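Local coordinates for DNA photolyase (Agrobacterium tumefaciens, PDB 4U63), which probably repairs cyclobutane pyrimidine dimers in ultraviolet-damaged DNA as a light-driven flavoenzyme that carries FAD and a methenyltetrahydrofolate antenna chromophore, at residues L74-A79 and W223-T228; L157-K160 and P164-V167; T169-A174 and C303-F308; D236-A241 and W275-G280; S414-I419 and A489-V494. All blocks are in the same frame, centred on the assembly; numbering follows the deposited sequence.

Interaction 1: L74-A79 and W223-T228; sequences LHHSLA and WTPGET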
# COMPACT_ATOMS: atom_id res chain seq x y z
N LEU A 74 -5.16 1.23 -10.79
CA LEU A 74 -4.35 0.77 -11.91
C LEU A 74 -4.82 1.34 -13.24
O LEU A 74 -4.01 1.73 -14.06
CB LEU A 74 -4.33 -0.76 -11.99
CG LEU A 74 -3.56 -1.36 -13.18
CD1 LEU A 74 -2.08 -1.05 -13.06
CD2 LEU A 74 -3.77 -2.86 -13.29
N HIS A 75 -6.14 1.36 -13.45
CA HIS A 75 -6.68 1.93 -14.67
C HIS A 75 -6.14 3.35 -14.90
O HIS A 75 -5.58 3.67 -15.95
CB HIS A 75 -8.20 1.99 -14.61
CG HIS A 75 -8.82 2.62 -15.81
ND1 HIS A 75 -9.28 1.89 -16.88
CD2 HIS A 75 -9.04 3.92 -16.11
CE1 HIS A 75 -9.76 2.71 -17.80
NE2 HIS A 75 -9.63 3.95 -17.35
N HIS A 76 -6.32 4.19 -13.90
CA HIS A 76 -5.91 5.58 -14.01
C HIS A 76 -4.40 5.73 -14.09
O HIS A 76 -3.90 6.59 -14.81
CB HIS A 76 -6.48 6.39 -12.86
CG HIS A 76 -7.96 6.53 -12.95
ND1 HIS A 76 -8.58 7.20 -13.98
CD2 HIS A 76 -8.95 6.09 -12.14
CE1 HIS A 76 -9.88 7.17 -13.80
NE2 HIS A 76 -10.13 6.50 -12.69
N SER A 77 -3.68 4.89 -13.36
CA SER A 77 -2.23 4.88 -13.41
C SER A 77 -1.72 4.54 -14.81
O SER A 77 -0.82 5.20 -15.31
CB SER A 77 -1.65 3.89 -12.40
OG SER A 77 -0.26 4.09 -12.29
N LEU A 78 -2.29 3.51 -15.43
CA LEU A 78 -1.91 3.12 -16.80
C LEU A 78 -2.27 4.19 -17.83
O LEU A 78 -1.49 4.46 -18.74
CB LEU A 78 -2.55 1.78 -17.17
CG LEU A 78 -1.98 0.57 -16.43
CD1 LEU A 78 -2.84 -0.66 -16.72
CD2 LEU A 78 -0.53 0.31 -16.81
N ALA A 79 -3.43 4.81 -17.67
CA ALA A 79 -3.80 5.92 -18.53
C ALA A 79 -2.79 7.06 -18.42
O ALA A 79 -2.36 7.62 -19.43
CB ALA A 79 -5.20 6.41 -18.21
N TRP A 223 -7.77 11.31 -4.58
CA TRP A 223 -6.68 10.69 -5.33
C TRP A 223 -6.59 11.12 -6.78
O TRP A 223 -7.60 11.33 -7.44
CB TRP A 223 -6.87 9.18 -5.31
CG TRP A 223 -6.91 8.60 -3.95
CD1 TRP A 223 -7.94 7.92 -3.38
CD2 TRP A 223 -5.86 8.63 -2.97
NE1 TRP A 223 -7.60 7.53 -2.10
CE2 TRP A 223 -6.33 7.96 -1.83
CE3 TRP A 223 -4.57 9.18 -2.96
CZ2 TRP A 223 -5.55 7.82 -0.67
CZ3 TRP A 223 -3.80 9.04 -1.82
CH2 TRP A 223 -4.29 8.36 -0.68
N THR A 224 -5.34 11.23 -7.26
CA THR A 224 -5.02 11.43 -8.68
C THR A 224 -3.92 10.41 -9.01
O THR A 224 -2.73 10.71 -8.87
CB THR A 224 -4.55 12.87 -8.94
OG1 THR A 224 -5.58 13.77 -8.54
CG2 THR A 224 -4.23 13.12 -10.42
N PRO A 225 -4.31 9.20 -9.42
CA PRO A 225 -3.30 8.18 -9.66
C PRO A 225 -2.30 8.55 -10.76
O PRO A 225 -2.66 9.24 -11.71
CB PRO A 225 -4.12 6.96 -10.07
CG PRO A 225 -5.40 7.14 -9.35
CD PRO A 225 -5.66 8.62 -9.51
N GLY A 226 -1.07 8.11 -10.57
CA GLY A 226 -0.01 8.31 -11.54
C GLY A 226 1.13 9.12 -10.98
O GLY A 226 1.05 9.65 -9.87
N GLU A 227 2.19 9.23 -11.78
CA GLU A 227 3.40 9.93 -11.39
C GLU A 227 3.21 11.42 -11.09
O GLU A 227 3.72 11.93 -10.09
CB GLU A 227 4.44 9.76 -12.48
CG GLU A 227 5.75 10.40 -12.13
CD GLU A 227 6.85 9.99 -13.06
OE1 GLU A 227 6.60 9.79 -14.28
OE2 GLU A 227 7.98 9.86 -12.56
N THR A 228 2.51 12.12 -11.97
CA THR A 228 2.22 13.55 -11.74
C THR A 228 1.47 13.75 -10.41
O THR A 228 1.82 14.63 -9.62
CB THR A 228 1.43 14.16 -12.90
OG1 THR A 228 2.22 14.10 -14.09
CG2 THR A 228 1.05 15.62 -12.62
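P225 lies with its ring against the side of H76. The touch is made by the CB of the histidine and not by its ring tip. H76 CB is 3.7 Å from P225 CB, and the proline CG is about as close to the same atom. The imidazole leans beside the proline ring obliquely, and P225 CG is its nearest neighbour there. CG of H76 is placed anti to its carbonyl carbon and beside the backbone N (chi1 -69°). One face of the imidazole is met by H75 CD2, 3.9 Å above the plane and offset toward the rim. W72 meets H76 edge-to-face.

The proline CB also reaches down to the helix backbone, with S77 N at 3.9 Å from P225 CB. The two chains come closest at the next step, where the CA atoms of S77 and G226 are 4.5 Å apart. This contact joins helix 68-87 of the alpha/beta photolyase domain to the loop that leads into helix 227-238. G226 is the N-cap residue of that helix. Its phi of 119° is a backbone setting that suits glycine.

S77 OG passes alongside, 4.3 Å from G226 CA, without bonding to it. The hydroxyl is hydrogen-bonded to E268 OE2 instead. E268 OE1 makes a weak bond with G226 N, so one carboxylate serves both sides of the contact. On the helix side, P225 also touches W72 and W73.

Interaction 2: L157-K160 and P164-V167; sequences LQTK and PYRV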
# COMPACT_ATOMS: atom_id res chain seq x y z
N LEU A 157 21.01 -7.10 3.30
CA LEU A 157 21.14 -6.38 4.57
C LEU A 157 20.98 -7.32 5.77
O LEU A 157 19.96 -8.00 5.89
CB LEU A 157 20.11 -5.26 4.67
CG LEU A 157 20.25 -4.44 5.96
CD1 LEU A 157 21.50 -3.56 5.93
CD2 LEU A 157 19.01 -3.60 6.20
N GLN A 158 21.99 -7.35 6.64
CA GLN A 158 21.97 -8.16 7.86
C GLN A 158 22.42 -7.35 9.05
O GLN A 158 23.09 -6.33 8.90
CB GLN A 158 22.90 -9.36 7.75
CG GLN A 158 22.57 -10.29 6.63
CD GLN A 158 23.55 -11.43 6.52
OE1 GLN A 158 24.69 -11.35 7.00
NE2 GLN A 158 23.12 -12.50 5.88
N THR A 159 22.09 -7.84 10.23
CA THR A 159 22.57 -7.22 11.45
C THR A 159 24.08 -7.31 11.50
O THR A 159 24.72 -8.08 10.75
CB THR A 159 22.01 -7.89 12.73
OG1 THR A 159 22.52 -9.24 12.84
CG2 THR A 159 20.49 -7.91 12.72
N LYS A 160 24.66 -6.56 12.43
CA LYS A 160 26.09 -6.60 12.66
C LYS A 160 26.56 -8.03 12.97
O LYS A 160 27.73 -8.37 12.73
CB LYS A 160 26.45 -5.66 13.80
CG LYS A 160 27.95 -5.47 14.04
CD LYS A 160 28.20 -4.61 15.26
CE LYS A 160 29.68 -4.32 15.43
NZ LYS A 160 29.91 -3.27 16.46
N PRO A 164 18.98 -11.73 9.97
CA PRO A 164 17.93 -10.86 9.47
C PRO A 164 17.55 -9.86 10.55
O PRO A 164 17.66 -10.18 11.71
CB PRO A 164 16.76 -11.83 9.25
CG PRO A 164 17.33 -13.21 9.30
CD PRO A 164 18.50 -13.09 10.21
N TYR A 165 17.14 -8.65 10.19
CA TYR A 165 16.50 -7.78 11.16
C TYR A 165 15.11 -8.31 11.52
O TYR A 165 14.25 -8.48 10.66
CB TYR A 165 16.42 -6.35 10.63
CG TYR A 165 17.76 -5.66 10.66
CD1 TYR A 165 18.21 -5.02 11.80
CD2 TYR A 165 18.60 -5.66 9.55
CE1 TYR A 165 19.43 -4.38 11.85
CE2 TYR A 165 19.84 -5.02 9.59
CZ TYR A 165 20.25 -4.39 10.75
OH TYR A 165 21.46 -3.76 10.81
N ARG A 166 14.91 -8.56 12.82
CA ARG A 166 13.63 -9.00 13.37
C ARG A 166 12.92 -7.90 14.14
O ARG A 166 11.75 -8.06 14.48
CB ARG A 166 13.83 -10.16 14.37
CG ARG A 166 14.75 -11.28 13.92
CD ARG A 166 14.34 -11.84 12.59
NE ARG A 166 14.87 -13.19 12.38
CZ ARG A 166 14.43 -14.03 11.44
NH1 ARG A 166 13.44 -13.67 10.63
NH2 ARG A 166 14.96 -15.23 11.32
N VAL A 167 13.63 -6.80 14.41
CA VAL A 167 13.16 -5.71 15.30
C VAL A 167 13.37 -4.37 14.61
O VAL A 167 14.42 -4.11 14.01
CB VAL A 167 13.95 -5.72 16.64
CG1 VAL A 167 13.39 -4.71 17.63
CG2 VAL A 167 13.94 -7.12 17.25
O HOH W 1 23.47 -3.56 9.26
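The ring of Y165 carries the tight part of this contact. T159 CG2 sits over the centre of one ring face, 3.8 Å from the centroid and 14° off the ring normal. This is a CH-pi contact. T159 has its CG2 anti to the carbonyl carbon, which leaves OG1 between the backbone N and the carbonyl carbon (chi1 66°). That hydroxyl is bonded to G163 N and S161 OG of the intervening residues. The L157 and Y165 side chains cross at about a right angle, with L157 CG 3.7 Å from Y165 CE2. The backbone of Q158 is closer still, its C atom lying 3.5 Å from Y165 CE2.

The looser side lies toward solvent. Q158 is exposed and its side chain starts away from the other segment. P164 turns its ring away too, but its carbonyl O stays near T159 CG2. At the hydroxyl end of the Y165 ring, a water in its plane donates to Q158 O at 2.8 Å and also bonds Y165 OH.

Behind the ring, P170 and A174 of helix 168-177 complete the packing. Y165 N is bonded to H305 NE2. The two segments lie side by side in the long loop between strand 142-146 of the photolyase alpha/beta domain and helix 168-177.

Interaction 3: T169-A174 and C303-F308; sequences TPFWRA and CYHLLF. With SO4 (sulfate ion), chain G.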
# COMPACT_ATOMS: atom_id res chain seq x y z
N THR A 169 13.72 -0.97 15.56
CA THR A 169 14.65 0.10 15.92
C THR A 169 16.09 -0.13 15.38
O THR A 169 16.64 0.77 14.78
CB THR A 169 14.60 0.40 17.43
OG1 THR A 169 13.32 0.95 17.73
CG2 THR A 169 15.67 1.42 17.81
N PRO A 170 16.68 -1.33 15.57
CA PRO A 170 18.02 -1.54 14.97
C PRO A 170 18.05 -1.42 13.42
O PRO A 170 19.03 -0.93 12.84
CB PRO A 170 18.40 -2.95 15.44
CG PRO A 170 17.56 -3.20 16.65
CD PRO A 170 16.26 -2.47 16.40
N PHE A 171 16.97 -1.86 12.77
CA PHE A 171 16.81 -1.76 11.32
C PHE A 171 16.75 -0.27 10.90
O PHE A 171 17.44 0.16 9.97
CB PHE A 171 15.55 -2.53 10.91
CG PHE A 171 15.24 -2.48 9.45
CD1 PHE A 171 15.84 -3.35 8.56
CD2 PHE A 171 14.32 -1.57 8.97
CE1 PHE A 171 15.53 -3.30 7.20
CE2 PHE A 171 14.01 -1.52 7.63
CZ PHE A 171 14.62 -2.37 6.75
N TRP A 172 15.94 0.51 11.60
CA TRP A 172 15.90 1.97 11.40
C TRP A 172 17.28 2.60 11.57
O TRP A 172 17.70 3.41 10.73
CB TRP A 172 14.90 2.63 12.35
CG TRP A 172 15.21 4.06 12.64
CD1 TRP A 172 15.67 4.57 13.82
CD2 TRP A 172 15.11 5.18 11.73
NE1 TRP A 172 15.85 5.92 13.71
CE2 TRP A 172 15.52 6.32 12.44
CE3 TRP A 172 14.72 5.31 10.40
CZ2 TRP A 172 15.54 7.60 11.85
CZ3 TRP A 172 14.73 6.60 9.81
CH2 TRP A 172 15.14 7.71 10.55
N ARG A 173 17.98 2.24 12.63
CA ARG A 173 19.31 2.80 12.87
C ARG A 173 20.28 2.44 11.74
O ARG A 173 21.08 3.28 11.32
CB ARG A 173 19.83 2.41 14.26
CG ARG A 173 19.07 3.14 15.35
CD ARG A 173 19.43 2.72 16.77
NE ARG A 173 18.59 3.44 17.73
CZ ARG A 173 18.48 3.16 19.02
NH1 ARG A 173 19.16 2.15 19.56
NH2 ARG A 173 17.68 3.89 19.80
N ALA A 174 20.21 1.21 11.24
CA ALA A 174 21.03 0.81 10.08
C ALA A 174 20.74 1.65 8.82
O ALA A 174 21.65 2.15 8.18
CB ALA A 174 20.84 -0.66 9.77
N CYS A 303 8.71 -3.79 6.60
CA CYS A 303 7.66 -4.75 6.20
C CYS A 303 8.15 -5.65 5.05
O CYS A 303 7.92 -6.87 5.07
CB CYS A 303 6.37 -4.03 5.83
SG CYS A 303 5.54 -3.25 7.24
N TYR A 304 8.82 -5.05 4.07
CA TYR A 304 9.40 -5.81 2.96
C TYR A 304 10.54 -6.73 3.42
O TYR A 304 10.69 -7.84 2.90
CB TYR A 304 9.84 -4.89 1.81
CG TYR A 304 8.72 -4.58 0.86
CD1 TYR A 304 8.46 -5.41 -0.23
CD2 TYR A 304 7.90 -3.47 1.04
CE1 TYR A 304 7.43 -5.15 -1.10
CE2 TYR A 304 6.86 -3.21 0.16
CZ TYR A 304 6.64 -4.05 -0.91
OH TYR A 304 5.62 -3.82 -1.78
N HIS A 305 11.32 -6.28 4.40
CA HIS A 305 12.38 -7.11 5.00
C HIS A 305 11.79 -8.38 5.60
O HIS A 305 12.29 -9.50 5.38
CB HIS A 305 13.14 -6.31 6.06
CG HIS A 305 14.44 -6.91 6.44
ND1 HIS A 305 15.57 -6.79 5.66
CD2 HIS A 305 14.80 -7.64 7.51
CE1 HIS A 305 16.57 -7.43 6.23
NE2 HIS A 305 16.13 -7.94 7.36
N LEU A 306 10.73 -8.20 6.38
CA LEU A 306 10.04 -9.31 7.04
C LEU A 306 9.40 -10.25 6.03
O LEU A 306 9.48 -11.47 6.18
CB LEU A 306 8.99 -8.77 8.02
CG LEU A 306 9.51 -8.00 9.24
CD1 LEU A 306 8.35 -7.58 10.09
CD2 LEU A 306 10.50 -8.81 10.07
N LEU A 307 8.78 -9.70 4.98
CA LEU A 307 8.19 -10.53 3.93
C LEU A 307 9.24 -11.37 3.19
O LEU A 307 9.03 -12.56 2.91
CB LEU A 307 7.41 -9.68 2.93
CG LEU A 307 6.70 -10.44 1.81
CD1 LEU A 307 5.60 -11.36 2.37
CD2 LEU A 307 6.13 -9.48 0.79
N PHE A 308 10.39 -10.76 2.90
CA PHE A 308 11.50 -11.50 2.29
C PHE A 308 11.92 -12.69 3.14
O PHE A 308 12.15 -13.79 2.63
CB PHE A 308 12.72 -10.61 2.07
CG PHE A 308 13.91 -11.38 1.61
CD1 PHE A 308 14.10 -11.64 0.26
CD2 PHE A 308 14.82 -11.89 2.52
CE1 PHE A 308 15.19 -12.37 -0.17
CE2 PHE A 308 15.91 -12.63 2.09
CZ PHE A 308 16.09 -12.87 0.74
S SO4 G . 15.82 6.18 17.55
O1 SO4 G . 16.94 5.46 16.90
O2 SO4 G . 15.67 7.52 16.93
O3 SO4 G . 14.57 5.41 17.38
O4 SO4 G . 16.12 6.32 18.99
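F171 and H305 make the whole of this contact. The phenyl ring reaches across with one corner. F171 CE1 lies over one face of the imidazole, 3.7 Å above its plane and offset toward the rim. It is 3.8 Å from H305 ND1. The ring centroids are 5.2 Å apart and the planes meet obliquely, at 48°. Both side chains leave their helices with CG anti to the backbone N (chi1 178° for F171), and they slide past each other in opposite directions.

F171 belongs to helix 168-177 and H305 to helix 287-309. The latter also carries C303, which touches the FAD. On another side of helix 168-177, R173 holds a sulfate, probably from the crystallisation liquor. Its NE is 2.7 Å from sulfate O1 and its NH2 is 3.0 Å from sulfate O4. K295 is a further partner of this anion.

The imidazole is buried, yet both its nitrogens are satisfied. ND1 bonds H152 NE2, and NE2 bonds Y165 N. These bonds fix the rotation of the ring and hold its face against F171. Since the backbone N-H of Y165 must be the donor to NE2, the pattern is consistent with a neutral ring protonated on ND1.

Interaction 4: D236-A241 and W275-G280; sequences DFIDGA and WHATKG. With SO4 (sulfate ion), chain I.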
# COMPACT_ATOMS: atom_id res chain seq x y z
N ASP A 236 3.19 18.93 -2.09
CA ASP A 236 2.27 19.52 -1.15
C ASP A 236 2.62 19.17 0.30
O ASP A 236 2.51 20.01 1.20
CB ASP A 236 0.83 19.09 -1.46
CG ASP A 236 -0.18 19.82 -0.60
OD1 ASP A 236 -0.16 21.08 -0.56
OD2 ASP A 236 -0.99 19.13 0.05
N PHE A 237 3.06 17.93 0.52
CA PHE A 237 3.45 17.50 1.84
C PHE A 237 4.70 18.25 2.33
O PHE A 237 4.73 18.74 3.46
CB PHE A 237 3.70 15.99 1.89
CG PHE A 237 4.04 15.48 3.25
CD1 PHE A 237 3.09 15.51 4.27
CD2 PHE A 237 5.31 14.96 3.54
CE1 PHE A 237 3.38 15.04 5.53
CE2 PHE A 237 5.61 14.50 4.81
CZ PHE A 237 4.65 14.54 5.81
N ILE A 238 5.71 18.36 1.47
CA ILE A 238 6.96 19.04 1.86
C ILE A 238 6.67 20.49 2.20
O ILE A 238 7.12 21.00 3.24
CB ILE A 238 8.05 18.94 0.76
CG1 ILE A 238 8.48 17.47 0.55
CG2 ILE A 238 9.27 19.81 1.10
CD1 ILE A 238 9.11 16.78 1.74
N ASP A 239 5.89 21.14 1.34
CA ASP A 239 5.50 22.54 1.53
C ASP A 239 4.34 22.70 2.53
O ASP A 239 3.93 23.83 2.81
CB ASP A 239 5.06 23.18 0.19
CG ASP A 239 6.23 23.75 -0.63
OD1 ASP A 239 7.39 23.74 -0.17
OD2 ASP A 239 5.98 24.22 -1.75
N GLY A 240 3.82 21.59 3.04
CA GLY A 240 2.67 21.62 3.92
C GLY A 240 2.84 20.81 5.18
O GLY A 240 3.64 21.17 6.06
N ALA A 241 2.10 19.70 5.25
CA ALA A 241 1.91 18.92 6.47
C ALA A 241 3.17 18.28 7.05
O ALA A 241 3.13 17.78 8.18
CB ALA A 241 0.83 17.86 6.26
N TRP A 275 12.65 10.41 0.17
CA TRP A 275 13.72 10.69 1.14
C TRP A 275 14.52 11.95 0.77
O TRP A 275 14.73 12.85 1.62
CB TRP A 275 14.67 9.48 1.26
CG TRP A 275 15.68 9.60 2.37
CD1 TRP A 275 16.78 10.42 2.41
CD2 TRP A 275 15.68 8.88 3.61
NE1 TRP A 275 17.45 10.25 3.58
CE2 TRP A 275 16.81 9.31 4.34
CE3 TRP A 275 14.83 7.91 4.16
CZ2 TRP A 275 17.11 8.81 5.61
CZ3 TRP A 275 15.14 7.40 5.43
CH2 TRP A 275 16.28 7.86 6.13
N HIS A 276 14.95 12.03 -0.48
CA HIS A 276 15.76 13.18 -0.93
C HIS A 276 14.99 14.50 -0.83
O HIS A 276 15.58 15.54 -0.56
CB HIS A 276 16.25 12.94 -2.37
CG HIS A 276 17.24 13.96 -2.85
ND1 HIS A 276 16.87 15.07 -3.57
CD2 HIS A 276 18.58 14.03 -2.71
CE1 HIS A 276 17.94 15.78 -3.86
NE2 HIS A 276 18.99 15.18 -3.35
N ALA A 277 13.67 14.44 -1.01
CA ALA A 277 12.82 15.62 -0.86
C ALA A 277 12.78 16.18 0.57
O ALA A 277 12.36 17.32 0.77
CB ALA A 277 11.40 15.30 -1.32
N THR A 278 13.20 15.39 1.56
CA THR A 278 13.27 15.83 2.96
C THR A 278 14.62 16.43 3.33
O THR A 278 14.81 16.87 4.46
CB THR A 278 12.96 14.69 3.94
OG1 THR A 278 14.02 13.72 3.93
CG2 THR A 278 11.64 14.05 3.62
N LYS A 279 15.55 16.45 2.38
CA LYS A 279 16.87 17.02 2.61
C LYS A 279 16.84 18.51 2.37
O LYS A 279 16.07 19.01 1.56
CB LYS A 279 17.90 16.37 1.68
CG LYS A 279 18.17 14.90 1.98
CD LYS A 279 19.15 14.29 0.99
CE LYS A 279 20.54 14.91 1.06
NZ LYS A 279 21.14 14.77 2.41
N GLY A 280 17.69 19.23 3.11
CA GLY A 280 17.91 20.65 2.89
C GLY A 280 16.78 21.57 3.30
O GLY A 280 16.60 22.63 2.71
S SO4 I . 19.81 16.44 5.58
O1 SO4 I . 19.39 17.76 5.08
O2 SO4 I . 20.81 15.86 4.66
O3 SO4 I . 18.64 15.53 5.65
O4 SO4 I . 20.41 16.57 6.92
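Two groups of T278 grip the carbonyl O of W275, and the same threonine meets I238 across the contact with its methyl. T278 OG1 donates to W275 O at 2.6 Å. The bond lies in the carbonyl plane, on a lone pair, with a C=O...donor angle of 144°. T278 N bonds the same W275 O at 3.0 Å. OG1 sits between the backbone N and the carbonyl carbon (chi1 69°), a rotation that brings the hydroxyl back to W275 O. R294 NE is a further partner of OG1.

The methyl branch, CG2, faces I238 loosely, with I238 CD1 at 4.2 Å from T278 CG2. The isoleucine is the sole reach from its segment. Its CD1 end comes down on the backbone, 3.4 Å from A277 O. Further back, I238 CG1 lies 4.1 Å from A277 CB. The contact is small and has no hydrogen bond across it. One aliphatic side chain lies on a carbonyl O and two methyls, set against a type I beta turn from H276 to K279.

Past the turn, a sulfate is held on the chain. G280 N points almost straight at sulfate O1, 3.0 Å away with an angle of 171°. K279 NZ and R294 NH2 bind it too, and K279 NZ also forms a salt bridge with E180. The sulfate probably comes from the crystallisation liquor.

I238 is at the C-terminal end of helix 227-238, and the turn lies at the C-terminal end of the helix that starts at 271. Helix 287-309 packs against both segments, with F293 touching F237 and T278.

Interaction 5: S414-I419 and A489-V494; sequences SPFFRI and AAYAAV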
# COMPACT_ATOMS: atom_id res chain seq x y z
N SER A 414 2.28 -5.81 19.75
CA SER A 414 1.70 -5.60 21.05
C SER A 414 1.27 -6.99 21.54
O SER A 414 0.70 -7.75 20.76
CB SER A 414 0.50 -4.66 20.96
OG SER A 414 -0.08 -4.44 22.23
N PRO A 415 1.54 -7.32 22.82
CA PRO A 415 1.09 -8.63 23.33
C PRO A 415 -0.42 -8.79 23.17
O PRO A 415 -1.15 -7.81 23.24
CB PRO A 415 1.48 -8.58 24.81
CG PRO A 415 2.57 -7.57 24.89
CD PRO A 415 2.25 -6.55 23.85
N PHE A 416 -0.87 -10.02 22.94
CA PHE A 416 -2.30 -10.26 22.69
C PHE A 416 -3.18 -9.77 23.84
O PHE A 416 -4.26 -9.21 23.61
CB PHE A 416 -2.57 -11.75 22.48
CG PHE A 416 -3.95 -12.02 21.95
CD1 PHE A 416 -4.18 -12.01 20.59
CD2 PHE A 416 -5.01 -12.25 22.81
CE1 PHE A 416 -5.45 -12.25 20.09
CE2 PHE A 416 -6.29 -12.49 22.32
CZ PHE A 416 -6.51 -12.48 20.96
N PHE A 417 -2.70 -9.96 25.07
CA PHE A 417 -3.44 -9.57 26.28
C PHE A 417 -3.64 -8.07 26.47
O PHE A 417 -4.45 -7.66 27.30
CB PHE A 417 -2.81 -10.20 27.54
CG PHE A 417 -1.37 -9.81 27.79
CD1 PHE A 417 -1.05 -8.54 28.28
CD2 PHE A 417 -0.34 -10.72 27.57
CE1 PHE A 417 0.27 -8.19 28.52
CE2 PHE A 417 0.98 -10.37 27.81
CZ PHE A 417 1.29 -9.10 28.29
N ARG A 418 -2.89 -7.24 25.73
CA ARG A 418 -3.15 -5.79 25.72
C ARG A 418 -4.35 -5.50 24.83
O ARG A 418 -4.23 -5.53 23.60
CB ARG A 418 -1.95 -5.02 25.19
CG ARG A 418 -0.88 -4.72 26.21
CD ARG A 418 0.07 -3.68 25.66
NE ARG A 418 1.14 -3.43 26.60
CZ ARG A 418 1.05 -2.64 27.67
NH1 ARG A 418 -0.08 -1.98 27.95
NH2 ARG A 418 2.10 -2.50 28.47
N ILE A 419 -5.49 -5.21 25.45
CA ILE A 419 -6.74 -4.95 24.74
C ILE A 419 -7.34 -3.64 25.23
O ILE A 419 -7.87 -3.58 26.34
CB ILE A 419 -7.78 -6.05 25.01
CG1 ILE A 419 -7.22 -7.42 24.66
CG2 ILE A 419 -9.07 -5.77 24.22
CD1 ILE A 419 -8.07 -8.55 25.16
N ALA A 489 -9.88 -15.40 27.58
CA ALA A 489 -10.14 -16.84 27.73
C ALA A 489 -9.61 -17.62 26.52
O ALA A 489 -9.06 -18.70 26.67
CB ALA A 489 -11.62 -17.11 27.93
N ALA A 490 -9.77 -17.06 25.32
CA ALA A 490 -9.25 -17.70 24.10
C ALA A 490 -7.73 -17.75 24.11
O ALA A 490 -7.13 -18.73 23.67
CB ALA A 490 -9.76 -16.99 22.85
N TYR A 491 -7.11 -16.68 24.63
CA TYR A 491 -5.66 -16.61 24.79
C TYR A 491 -5.17 -17.67 25.79
O TYR A 491 -4.18 -18.36 25.54
CB TYR A 491 -5.24 -15.20 25.24
CG TYR A 491 -3.74 -14.95 25.29
CD1 TYR A 491 -2.95 -15.10 24.14
CD2 TYR A 491 -3.11 -14.54 26.46
CE1 TYR A 491 -1.58 -14.86 24.17
CE2 TYR A 491 -1.74 -14.29 26.50
CZ TYR A 491 -0.98 -14.46 25.35
OH TYR A 491 0.37 -14.23 25.36
N ALA A 492 -5.86 -17.78 26.92
CA ALA A 492 -5.52 -18.81 27.91
C ALA A 492 -5.63 -20.22 27.31
O ALA A 492 -4.76 -21.06 27.55
CB ALA A 492 -6.41 -18.68 29.14
N ALA A 493 -6.68 -20.46 26.52
CA ALA A 493 -6.88 -21.76 25.88
C ALA A 493 -5.75 -22.12 24.91
O ALA A 493 -5.30 -23.27 24.89
CB ALA A 493 -8.22 -21.81 25.16
N VAL A 494 -5.29 -21.14 24.12
CA VAL A 494 -4.24 -21.42 23.13
C VAL A 494 -2.92 -21.77 23.82
O VAL A 494 -2.13 -22.55 23.28
CB VAL A 494 -4.09 -20.29 22.08
CG1 VAL A 494 -3.27 -19.11 22.60
CG2 VAL A 494 -3.44 -20.84 20.81
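The F417 ring has P415 CB on one face, 3.5 Å above the plane and offset toward the rim, and Y491 at its edge. Y491 CE2 lies in the plane of the F417 ring, 4.0 Å from F417 CD2. Seen from the tyrosine, the same approach is oblique to its own ring. The F416 and Y491 rings are nearly parallel, with planes at 16°. They are slid so far apart, 5.4 Å between centroids, that they hardly overlap. This is not a true stack.

What meets Y491 is mostly the base of F416. F416 CB is 3.7 Å from Y491 CE1. In return, Y491 CB comes within 3.8 Å of F416 CD2. The two side chains thus run past each other in opposite directions, each ring beside the stem of the other. Both leave the backbone with CG anti to N. F417 is turned differently, with CG between the backbone N and the carbonyl carbon (chi1 60°), and this brings its ring back over P415. F416 and F417 both approach the Y491 ring from the same side, by apolar contacts.

The loop itself is shaped by a type I beta turn from P415 to R418, closed by R418 N to P415 O at 3.1 Å. K374 NZ bonds the carbonyl O atoms of F416 and R418 and makes a cation-pi contact with the F416 ring.

The loop lies between helices 398-407 and 422-429 in the helical FAD-binding region. Y491 ties it to the C-terminal helix 480-495, while K374 and I373 of helix 362-375 back F416.

Interactions 2 and 3 are neighbours, their centres 7 Å apart, and they touch where Y165 packs on A174. Along the chain, interaction 2 comes first and leads into helix 168-177 of interaction 3. Interactions 1 and 4 share helix 227-238, one at its start and one at its end, with centres 22 Å apart. Interaction 4 falls between the segments of interaction 3, and the two touch where W172 meets W275. Interactions 1 and 3 cross along the chain and lie on opposite sides of its centre. Both link the early photolyase region to later segments. Interaction 5 stands apart, 26 Å or more from the others between centres, and joins a loop and the C-terminal helix 480-495 within the FAD-binding region.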